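Local coordinates for phage tail sheath protein (PDB 3HXL) that probably serves as a subunit of the contractile sheath that surrounds the tail tube of a myovirus-type phage, at residues G31-V36 with F200-L205; A214-F219 with V233-Y238; R222-E227 with D242-I247. All coordinates share one frame; numbering follows the deposited sequence.

Interaction 1 (G31-V36 with F200-L205); sequences GERGIV and FNTIAL
I35 and V36 meet F200 to T202 where two parallel strands, far apart in sequence, begin to run side by side, one from the Gp18 domain III N-terminal family region and the other from the subtilisin-like domain. The backbone bonds converge on one acceptor. I35 O takes the N-H of N201 at 2.9 Å (N201 N to I35 O) and that of T202 at 3.3 Å (T202 N to I35 O). The T202 donor lies in the carbonyl plane, whereas that of N201 is tilted 23° from it; a single oxygen thus accepts both bonds where the strands begin to pair. Just beyond, V36 CA lies 3.3 Å from T202 O in a CA-H...O contact.

The apolar contact is small: I35 CG2, anti to its backbone N, reaches F200 CB at 3.8 Å, the two side chains crossing at about a right angle. Separately, a methyl meets a hydroxyl, V36 CG2 lying 3.3 Å from T202 OG1 on one face of the sheet; that hydroxyl is hydrogen-bonded to A271 O.

At the R33 side chain, N201 CB sits over one face of the guanidinium, 4.0 Å above its plane and toward the rim. That guanidinium is bonded to the carbonyls of T274 and A277. Helix 263-276 covers the face where V36 touches A271 and T202 touches T274, helix 210-227 packs under I203 and L205, and strand 84-89 pairs with V36 from its other side.

Interaction 2 (A214-F219 with V233-Y238); sequences ATFTAF and VVLENY
L235, in strand 232-236, and Y238, just after that strand, meet A214, F216 and T217 of the helix, and the tyrosine shows how one long side chain can span such a gap. Its CB points toward the helix, and CG lies anti to the backbone N (chi1 -159°), which starts the ring on its way to the helix surface. T217 OG1 lies obliquely to the ring, 3.8 Å from Y238 CD1 and 3.6 Å from Y238 CE1. Farther out, Y238 CZ stands 4.1 Å from A214 CA. The tip then finishes on the alanine methyl, with Y238 OH 3.4 Å from A214 CB.

Deeper in, the contact belongs to aliphatic branches. L235 divides its two methyls: CD1 lies 3.6 Å from T217 OG1, while CD2 meets F216 CB at 4.0 Å. V233 also points toward the helix, and its CG1 rests 3.9 Å from the carbonyl oxygen F216 O. The ring of F216 itself leads away, to Y188 and L192 of helix 185-195.

Helix and strand have short axes 9.1 Å apart at an angle of 160°. This near-antiparallel run fits the helix of a beta-alpha-beta unit, here strand 202-204, helix 210-227 and strand 232-236.

No hydrogen bond crosses between the two segments. T217 OG1 is instead bonded to K213 O one helical turn back, so its polarity is met within the helix while it touches carbon on the strand side. The chemistry implies that segments 214-219 and 233-238 meet by the fit of apolar and mixed surfaces, while K213, just before the first, supplies a charged link through its salt bridge to E236.

Interaction 3 (R222-E227 with D242-I247); sequences RLRDDE and DYEGVI
Y243 and D225 meet tip to tip, the phenol O-H donating a hydrogen bond to the carboxylate, 2.6 Å from Y243 OH to D225 OD2. The oxygen is approached from above the carboxylate plane, and ring and carboxylate stand 88° apart. R224 passes beside the same hydroxyl: its CB lies 3.2 Å from Y243 OH, and the phenol oxygen sits in plane at the edge of the guanidinium. Farther along the arginine, R224 CD packs on G245 CA at 3.6 Å, where the glycine has no side chain to stand between them.

D225 and E244 are like charges, with D225 OD2 and E244 OE2 4.5 Å apart, and two waters mediate between them. One accepts from R224 NE and donates to D225 OD1 and E244 OE2; the other donates to D225 OD2 and E244 OE2. Both would be expected to ease the repulsion.

The partners come from two elements of the subtilisin-like domain: the C-terminal part of helix 210-227, which includes a wider pi-type turn at 223-227, and a type I beta turn from Y243 to V246 that leads into strand 246-255 of the mixed sheet. The turn is closed by V246 N bonding to Y243 O, and it folds G245 N over one face of the tyrosine ring, 3.2 Å above its plane and toward the rim.

In the next shell, R224 NH1 forms a salt bridge with D351 and also bonds I231 O. E244 OE1 pairs with K337, while T329 OG1 is bonded to the carbonyls of Y243 and V246.

In the fold
All three contacts serve the same mixed sheet. The centre of interaction 1, which joins two strands by backbone bonds, is about 5 Å from that of the chain; it is partly buried, with no exposed touching residue. Interactions 2 and 3 both use helix 210-227 and are buried contacts, with A214 and D225 exposed at their margins. Interaction 2 is apolar in the main, whereas interaction 3, at the helix's far end, is polar, with bound waters bridging its carboxylates. Strand 232-236 is the common neighbour: V234 pairs with I203 and L205, and V233 and L235 with I247. Between layers, I203 packs on F219 and F200 on L223, so interaction 1 touches the helix of both others.

Interaction 1 (G31-V36 with F200-L205)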
loop_
_atom_site.group_PDB
_atom_site.type_symbol
_atom_site.label_atom_id
_atom_site.label_comp_id
_atom_site.label_asym_id
_atom_site.label_seq_id
_atom_site.Cartn_x
_atom_site.Cartn_y
_atom_site.Cartn_z
ATOM N N GLY A 31 11.457 2.608 13.532
ATOM C CA GLY A 31 11.048 2.961 12.190
ATOM C C GLY A 31 9.586 3.327 12.067
ATOM O O GLY A 31 8.776 3.047 12.953
ATOM N N GLU A 32 9.245 3.972 10.962
ATOM C CA GLU A 32 7.871 4.355 10.721
ATOM C C GLU A 32 7.279 3.484 9.626
ATOM O O GLU A 32 7.911 3.225 8.596
ATOM C CB GLU A 32 7.787 5.833 10.341
ATOM C CG GLU A 32 8.050 6.771 11.515
ATOM C CD GLU A 32 7.802 8.226 11.163
ATOM O OE1 GLU A 32 7.842 9.081 12.081
ATOM O OE2 GLU A 32 7.573 8.510 9.963
ATOM N N ARG A 33 6.066 3.017 9.881
ATOM C CA ARG A 33 5.334 2.168 8.957
ATOM C C ARG A 33 4.392 3.083 8.182
ATOM O O ARG A 33 4.791 4.162 7.739
ATOM C CB ARG A 33 4.548 1.122 9.760
ATOM C CG ARG A 33 5.423 0.217 10.622
ATOM C CD ARG A 33 4.590 -0.605 11.614
ATOM N NE ARG A 33 3.524 -1.354 10.947
ATOM C CZ ARG A 33 3.715 -2.464 10.242
ATOM N NH1 ARG A 33 2.681 -3.067 9.669
ATOM N NH2 ARG A 33 4.932 -2.982 10.128
ATOM N N GLY A 34 3.147 2.652 8.020
ATOM C CA GLY A 34 2.159 3.461 7.330
ATOM C C GLY A 34 2.129 3.407 5.814
ATOM O O GLY A 34 1.326 4.095 5.192
ATOM N N ILE A 35 2.974 2.581 5.209
ATOM C CA ILE A 35 3.007 2.515 3.754
ATOM C C ILE A 35 2.370 1.255 3.179
ATOM O O ILE A 35 2.822 0.140 3.442
ATOM C CB ILE A 35 4.457 2.620 3.242
ATOM C CG1 ILE A 35 5.101 3.894 3.784
ATOM C CG2 ILE A 35 4.476 2.612 1.726
ATOM C CD1 ILE A 35 6.575 4.023 3.464
ATOM N N VAL A 36 1.318 1.446 2.392
ATOM C CA VAL A 36 0.613 0.334 1.760
ATOM C C VAL A 36 0.774 0.446 0.241
ATOM O O VAL A 36 0.964 1.541 -0.282
ATOM C CB VAL A 36 -0.906 0.348 2.124
ATOM C CG1 VAL A 36 -1.586 1.571 1.517
ATOM C CG2 VAL A 36 -1.581 -0.930 1.635
ATOM N N PHE A 200 8.057 -0.287 1.751
ATOM C CA PHE A 200 6.639 -0.386 2.082
ATOM C C PHE A 200 6.442 -1.407 3.197
ATOM O O PHE A 200 7.377 -2.113 3.570
ATOM C CB PHE A 200 5.826 -0.774 0.837
ATOM C CG PHE A 200 6.117 -2.159 0.315
ATOM C CD1 PHE A 200 5.327 -3.244 0.692
ATOM C CD2 PHE A 200 7.186 -2.378 -0.545
ATOM C CE1 PHE A 200 5.602 -4.535 0.216
ATOM C CE2 PHE A 200 7.469 -3.660 -1.023
ATOM C CZ PHE A 200 6.672 -4.738 -0.640
ATOM N N ASN A 201 5.231 -1.480 3.734
ATOM C CA ASN A 201 4.947 -2.400 4.823
ATOM C C ASN A 201 4.000 -3.505 4.404
ATOM O O ASN A 201 4.228 -4.674 4.699
ATOM C CB ASN A 201 4.317 -1.646 6.003
ATOM C CG ASN A 201 5.219 -0.568 6.542
ATOM O OD1 ASN A 201 6.265 -0.854 7.118
ATOM N ND2 ASN A 201 4.829 0.679 6.348
ATOM N N THR A 202 2.939 -3.124 3.709
ATOM C CA THR A 202 1.939 -4.093 3.304
ATOM C C THR A 202 1.448 -3.942 1.874
ATOM O O THR A 202 1.468 -2.852 1.297
ATOM C CB THR A 202 0.718 -4.001 4.216
ATOM O OG1 THR A 202 -0.009 -2.808 3.905
ATOM C CG2 THR A 202 1.153 -3.939 5.672
ATOM N N ILE A 203 0.992 -5.055 1.313
ATOM C CA ILE A 203 0.452 -5.071 -0.039
ATOM C C ILE A 203 -0.951 -5.663 0.010
ATOM O O ILE A 203 -1.200 -6.611 0.747
ATOM C CB ILE A 203 1.296 -5.950 -0.982
ATOM C CG1 ILE A 203 2.617 -5.251 -1.314
ATOM C CG2 ILE A 203 0.499 -6.255 -2.243
ATOM C CD1 ILE A 203 3.627 -6.155 -2.019
ATOM N N ALA A 204 -1.868 -5.094 -0.762
ATOM C CA ALA A 204 -3.220 -5.620 -0.821
ATOM C C ALA A 204 -3.429 -6.184 -2.215
ATOM O O ALA A 204 -3.008 -5.580 -3.204
ATOM C CB ALA A 204 -4.248 -4.516 -0.551
ATOM N N LEU A 205 -4.048 -7.358 -2.295
ATOM C CA LEU A 205 -4.361 -7.962 -3.588
ATOM C C LEU A 205 -5.880 -8.121 -3.610
ATOM O O LEU A 205 -6.413 -9.106 -3.114
ATOM C CB LEU A 205 -3.678 -9.332 -3.754
ATOM C CG LEU A 205 -4.056 -10.092 -5.035
ATOM C CD1 LEU A 205 -3.785 -9.217 -6.262
ATOM C CD2 LEU A 205 -3.266 -11.387 -5.125
#

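Interaction 2 (A214-F219 with V233-Y238)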
loop_
_atom_site.group_PDB
_atom_site.type_symbol
_atom_site.label_atom_id
_atom_site.label_comp_id
_atom_site.label_asym_id
_atom_site.label_seq_id
_atom_site.Cartn_x
_atom_site.Cartn_y
_atom_site.Cartn_z
ATOM N N ALA A 214 -1.201 -17.321 -4.916
ATOM C CA ALA A 214 -0.061 -18.196 -4.679
ATOM C C ALA A 214 1.229 -17.448 -4.964
ATOM O O ALA A 214 2.196 -17.544 -4.209
ATOM C CB ALA A 214 -0.161 -19.444 -5.562
ATOM N N THR A 215 1.239 -16.695 -6.055
ATOM C CA THR A 215 2.413 -15.922 -6.433
ATOM C C THR A 215 2.728 -14.863 -5.376
ATOM O O THR A 215 3.884 -14.696 -4.988
ATOM C CB THR A 215 2.209 -15.249 -7.806
ATOM O OG1 THR A 215 2.178 -16.257 -8.829
ATOM C CG2 THR A 215 3.338 -14.274 -8.106
ATOM N N PHE A 216 1.707 -14.154 -4.904
ATOM C CA PHE A 216 1.939 -13.140 -3.885
ATOM C C PHE A 216 2.439 -13.779 -2.593
ATOM O O PHE A 216 3.266 -13.199 -1.890
ATOM C CB PHE A 216 0.665 -12.317 -3.628
ATOM C CG PHE A 216 0.474 -11.183 -4.600
ATOM C CD1 PHE A 216 0.210 -9.889 -4.139
ATOM C CD2 PHE A 216 0.583 -11.394 -5.977
ATOM C CE1 PHE A 216 0.056 -8.827 -5.035
ATOM C CE2 PHE A 216 0.433 -10.341 -6.876
ATOM C CZ PHE A 216 0.171 -9.047 -6.406
ATOM N N THR A 217 1.953 -14.981 -2.295
ATOM C CA THR A 217 2.379 -15.699 -1.091
ATOM C C THR A 217 3.864 -16.036 -1.208
ATOM O O THR A 217 4.620 -15.861 -0.254
ATOM C CB THR A 217 1.558 -16.997 -0.893
ATOM O OG1 THR A 217 0.179 -16.660 -0.687
ATOM C CG2 THR A 217 2.061 -17.779 0.320
ATOM N N ALA A 218 4.284 -16.507 -2.381
ATOM C CA ALA A 218 5.685 -16.840 -2.600
ATOM C C ALA A 218 6.528 -15.568 -2.524
ATOM O O ALA A 218 7.626 -15.561 -1.961
ATOM C CB ALA A 218 5.869 -17.515 -3.968
ATOM N N PHE A 219 6.002 -14.494 -3.102
ATOM C CA PHE A 219 6.672 -13.199 -3.107
ATOM C C PHE A 219 6.969 -12.775 -1.669
ATOM O O PHE A 219 8.087 -12.372 -1.349
ATOM C CB PHE A 219 5.775 -12.158 -3.786
ATOM C CG PHE A 219 6.355 -10.771 -3.814
ATOM C CD1 PHE A 219 7.370 -10.441 -4.704
ATOM C CD2 PHE A 219 5.874 -9.787 -2.946
ATOM C CE1 PHE A 219 7.902 -9.152 -4.734
ATOM C CE2 PHE A 219 6.399 -8.496 -2.967
ATOM C CZ PHE A 219 7.414 -8.174 -3.861
ATOM N N VAL A 233 1.500 -9.388 2.831
ATOM C CA VAL A 233 0.562 -9.305 1.729
ATOM C C VAL A 233 -0.792 -9.702 2.301
ATOM O O VAL A 233 -0.885 -10.626 3.114
ATOM C CB VAL A 233 0.921 -10.288 0.575
ATOM C CG1 VAL A 233 2.281 -9.938 0.001
ATOM C CG2 VAL A 233 0.896 -11.713 1.080
ATOM N N VAL A 234 -1.826 -8.979 1.887
ATOM C CA VAL A 234 -3.188 -9.223 2.341
ATOM C C VAL A 234 -4.018 -9.731 1.169
ATOM O O VAL A 234 -4.253 -9.012 0.192
ATOM C CB VAL A 234 -3.836 -7.933 2.885
ATOM C CG1 VAL A 234 -5.255 -8.224 3.361
ATOM C CG2 VAL A 234 -2.987 -7.378 4.032
ATOM N N LEU A 235 -4.454 -10.979 1.285
ATOM C CA LEU A 235 -5.234 -11.634 0.248
ATOM C C LEU A 235 -6.643 -11.935 0.710
ATOM O O LEU A 235 -6.979 -11.772 1.887
ATOM C CB LEU A 235 -4.563 -12.949 -0.158
ATOM C CG LEU A 235 -3.057 -12.908 -0.389
ATOM C CD1 LEU A 235 -2.559 -14.316 -0.705
ATOM C CD2 LEU A 235 -2.737 -11.959 -1.526
ATOM N N GLU A 236 -7.455 -12.385 -0.247
ATOM C CA GLU A 236 -8.854 -12.743 -0.028
ATOM C C GLU A 236 -9.018 -14.254 -0.020
ATOM O O GLU A 236 -8.615 -14.919 -0.967
ATOM C CB GLU A 236 -9.717 -12.180 -1.165
ATOM C CG GLU A 236 -11.184 -12.532 -1.067
ATOM C CD GLU A 236 -11.623 -13.681 -1.977
ATOM O OE1 GLU A 236 -12.794 -14.064 -1.858
ATOM O OE2 GLU A 236 -10.834 -14.194 -2.806
ATOM N N ASN A 237 -9.611 -14.787 1.041
ATOM C CA ASN A 237 -9.860 -16.220 1.149
ATOM C C ASN A 237 -8.735 -17.127 0.638
ATOM O O ASN A 237 -8.891 -17.841 -0.356
ATOM C CB ASN A 237 -11.175 -16.557 0.432
ATOM C CG ASN A 237 -12.391 -16.109 1.217
ATOM O OD1 ASN A 237 -12.789 -16.757 2.183
ATOM N ND2 ASN A 237 -12.972 -14.982 0.824
ATOM N N TYR A 238 -7.599 -17.096 1.324
ATOM C CA TYR A 238 -6.476 -17.939 0.948
ATOM C C TYR A 238 -5.700 -18.389 2.178
ATOM O O TYR A 238 -4.491 -18.168 2.286
ATOM C CB TYR A 238 -5.543 -17.196 -0.008
ATOM C CG TYR A 238 -4.659 -18.120 -0.814
ATOM C CD1 TYR A 238 -3.282 -18.178 -0.591
ATOM C CD2 TYR A 238 -5.204 -18.932 -1.808
ATOM C CE1 TYR A 238 -2.465 -19.026 -1.346
ATOM C CE2 TYR A 238 -4.401 -19.781 -2.568
ATOM C CZ TYR A 238 -3.034 -19.822 -2.334
ATOM O OH TYR A 238 -2.239 -20.645 -3.100
#

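Interaction 3 (R222-E227 with D242-I247)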
loop_
_atom_site.group_PDB
_atom_site.type_symbol
_atom_site.label_atom_id
_atom_site.label_comp_id
_atom_site.label_asym_id
_atom_site.label_seq_id
_atom_site.Cartn_x
_atom_site.Cartn_y
_atom_site.Cartn_z
ATOM N N ARG A 222 9.789 -14.822 -0.037
ATOM C CA ARG A 222 11.105 -14.485 -0.561
ATOM C C ARG A 222 11.634 -13.191 0.045
ATOM O O ARG A 222 12.763 -13.141 0.542
ATOM C CB ARG A 222 11.065 -14.366 -2.090
ATOM C CG ARG A 222 12.431 -14.080 -2.704
ATOM C CD ARG A 222 12.430 -14.319 -4.208
ATOM N NE ARG A 222 11.438 -13.497 -4.907
ATOM C CZ ARG A 222 11.560 -12.193 -5.131
ATOM N NH1 ARG A 222 10.601 -11.545 -5.775
ATOM N NH2 ARG A 222 12.639 -11.538 -4.718
ATOM N N LEU A 223 10.833 -12.134 0.007
ATOM C CA LEU A 223 11.302 -10.885 0.591
ATOM C C LEU A 223 11.577 -11.039 2.084
ATOM O O LEU A 223 12.660 -10.697 2.557
ATOM C CB LEU A 223 10.293 -9.751 0.360
ATOM C CG LEU A 223 10.515 -8.882 -0.888
ATOM C CD1 LEU A 223 10.320 -9.706 -2.161
ATOM C CD2 LEU A 223 9.528 -7.718 -0.865
ATOM N N ARG A 224 10.610 -11.581 2.820
ATOM C CA ARG A 224 10.759 -11.738 4.268
ATOM C C ARG A 224 11.891 -12.632 4.751
ATOM O O ARG A 224 12.693 -12.239 5.608
ATOM C CB ARG A 224 9.462 -12.264 4.896
ATOM C CG ARG A 224 8.278 -11.329 4.821
ATOM C CD ARG A 224 7.067 -11.962 5.491
ATOM N NE ARG A 224 7.323 -12.227 6.901
ATOM C CZ ARG A 224 7.189 -11.323 7.869
ATOM N NH1 ARG A 224 6.786 -10.093 7.576
ATOM N NH2 ARG A 224 7.490 -11.640 9.127
ATOM N N ASP A 225 11.970 -13.837 4.207
ATOM C CA ASP A 225 12.973 -14.763 4.689
ATOM C C ASP A 225 14.223 -14.984 3.857
ATOM O O ASP A 225 15.173 -15.607 4.326
ATOM C CB ASP A 225 12.279 -16.079 5.021
ATOM C CG ASP A 225 11.129 -15.876 6.007
ATOM O OD1 ASP A 225 11.277 -15.021 6.913
ATOM O OD2 ASP A 225 10.097 -16.557 5.886
ATOM N N ASP A 226 14.249 -14.455 2.642
ATOM C CA ASP A 226 15.436 -14.616 1.811
ATOM C C ASP A 226 16.134 -13.278 1.584
ATOM O O ASP A 226 17.344 -13.230 1.348
ATOM C CB ASP A 226 15.072 -15.251 0.465
ATOM C CG ASP A 226 14.501 -16.647 0.616
ATOM O OD1 ASP A 226 15.040 -17.431 1.424
ATOM O OD2 ASP A 226 13.521 -16.970 -0.083
ATOM N N GLU A 227 15.372 -12.190 1.669
ATOM C CA GLU A 227 15.924 -10.855 1.453
ATOM C C GLU A 227 15.990 -10.039 2.745
ATOM O O GLU A 227 16.627 -8.986 2.787
ATOM C CB GLU A 227 15.069 -10.094 0.431
ATOM C CG GLU A 227 14.625 -10.911 -0.783
ATOM C CD GLU A 227 15.698 -11.055 -1.846
ATOM O OE1 GLU A 227 16.851 -11.376 -1.492
ATOM O OE2 GLU A 227 15.383 -10.858 -3.040
ATOM N N ASP A 242 -0.759 -20.437 4.836
ATOM C CA ASP A 242 -0.166 -20.924 6.088
ATOM C C ASP A 242 1.214 -20.310 6.329
ATOM O O ASP A 242 2.197 -21.012 6.579
ATOM C CB ASP A 242 -0.090 -22.460 6.037
ATOM C CG ASP A 242 0.421 -23.083 7.330
ATOM O OD1 ASP A 242 0.301 -22.453 8.403
ATOM O OD2 ASP A 242 0.925 -24.228 7.269
ATOM N N TYR A 243 1.265 -18.983 6.260
ATOM C CA TYR A 243 2.506 -18.244 6.426
ATOM C C TYR A 243 2.239 -16.906 7.126
ATOM O O TYR A 243 1.259 -16.227 6.811
ATOM C CB TYR A 243 3.124 -18.023 5.046
ATOM C CG TYR A 243 4.431 -17.265 5.066
ATOM C CD1 TYR A 243 5.509 -17.722 5.822
ATOM C CD2 TYR A 243 4.583 -16.085 4.336
ATOM C CE1 TYR A 243 6.712 -17.020 5.856
ATOM C CE2 TYR A 243 5.786 -15.373 4.362
ATOM C CZ TYR A 243 6.840 -15.853 5.128
ATOM O OH TYR A 243 8.018 -15.161 5.183
ATOM N N GLU A 244 3.107 -16.540 8.069
ATOM C CA GLU A 244 2.947 -15.291 8.832
ATOM C C GLU A 244 3.056 -14.035 7.974
ATOM O O GLU A 244 2.681 -12.937 8.403
ATOM C CB GLU A 244 3.977 -15.208 9.971
ATOM C CG GLU A 244 5.432 -15.118 9.513
ATOM C CD GLU A 244 6.093 -16.487 9.404
ATOM O OE1 GLU A 244 5.363 -17.497 9.325
ATOM O OE2 GLU A 244 7.339 -16.545 9.396
ATOM N N GLY A 245 3.568 -14.190 6.759
ATOM C CA GLY A 245 3.698 -13.044 5.883
ATOM C C GLY A 245 2.433 -12.788 5.086
ATOM O O GLY A 245 2.361 -11.830 4.319
ATOM N N VAL A 246 1.423 -13.634 5.270
ATOM C CA VAL A 246 0.172 -13.482 4.529
ATOM C C VAL A 246 -1.076 -13.409 5.405
ATOM O O VAL A 246 -1.294 -14.261 6.258
ATOM C CB VAL A 246 -0.035 -14.652 3.534
ATOM C CG1 VAL A 246 -1.370 -14.500 2.823
ATOM C CG2 VAL A 246 1.105 -14.693 2.534
ATOM N N ILE A 247 -1.887 -12.377 5.193
ATOM C CA ILE A 247 -3.133 -12.229 5.932
ATOM C C ILE A 247 -4.250 -12.570 4.954
ATOM O O ILE A 247 -4.244 -12.106 3.814
ATOM C CB ILE A 247 -3.328 -10.777 6.447
ATOM C CG1 ILE A 247 -2.251 -10.454 7.490
ATOM C CG2 ILE A 247 -4.724 -10.622 7.042
ATOM C CD1 ILE A 247 -2.126 -8.959 7.820
HETATM O O HOH W 1 8.750 -14.273 8.236
HETATM O O HOH W 2 9.252 -17.965 8.236
#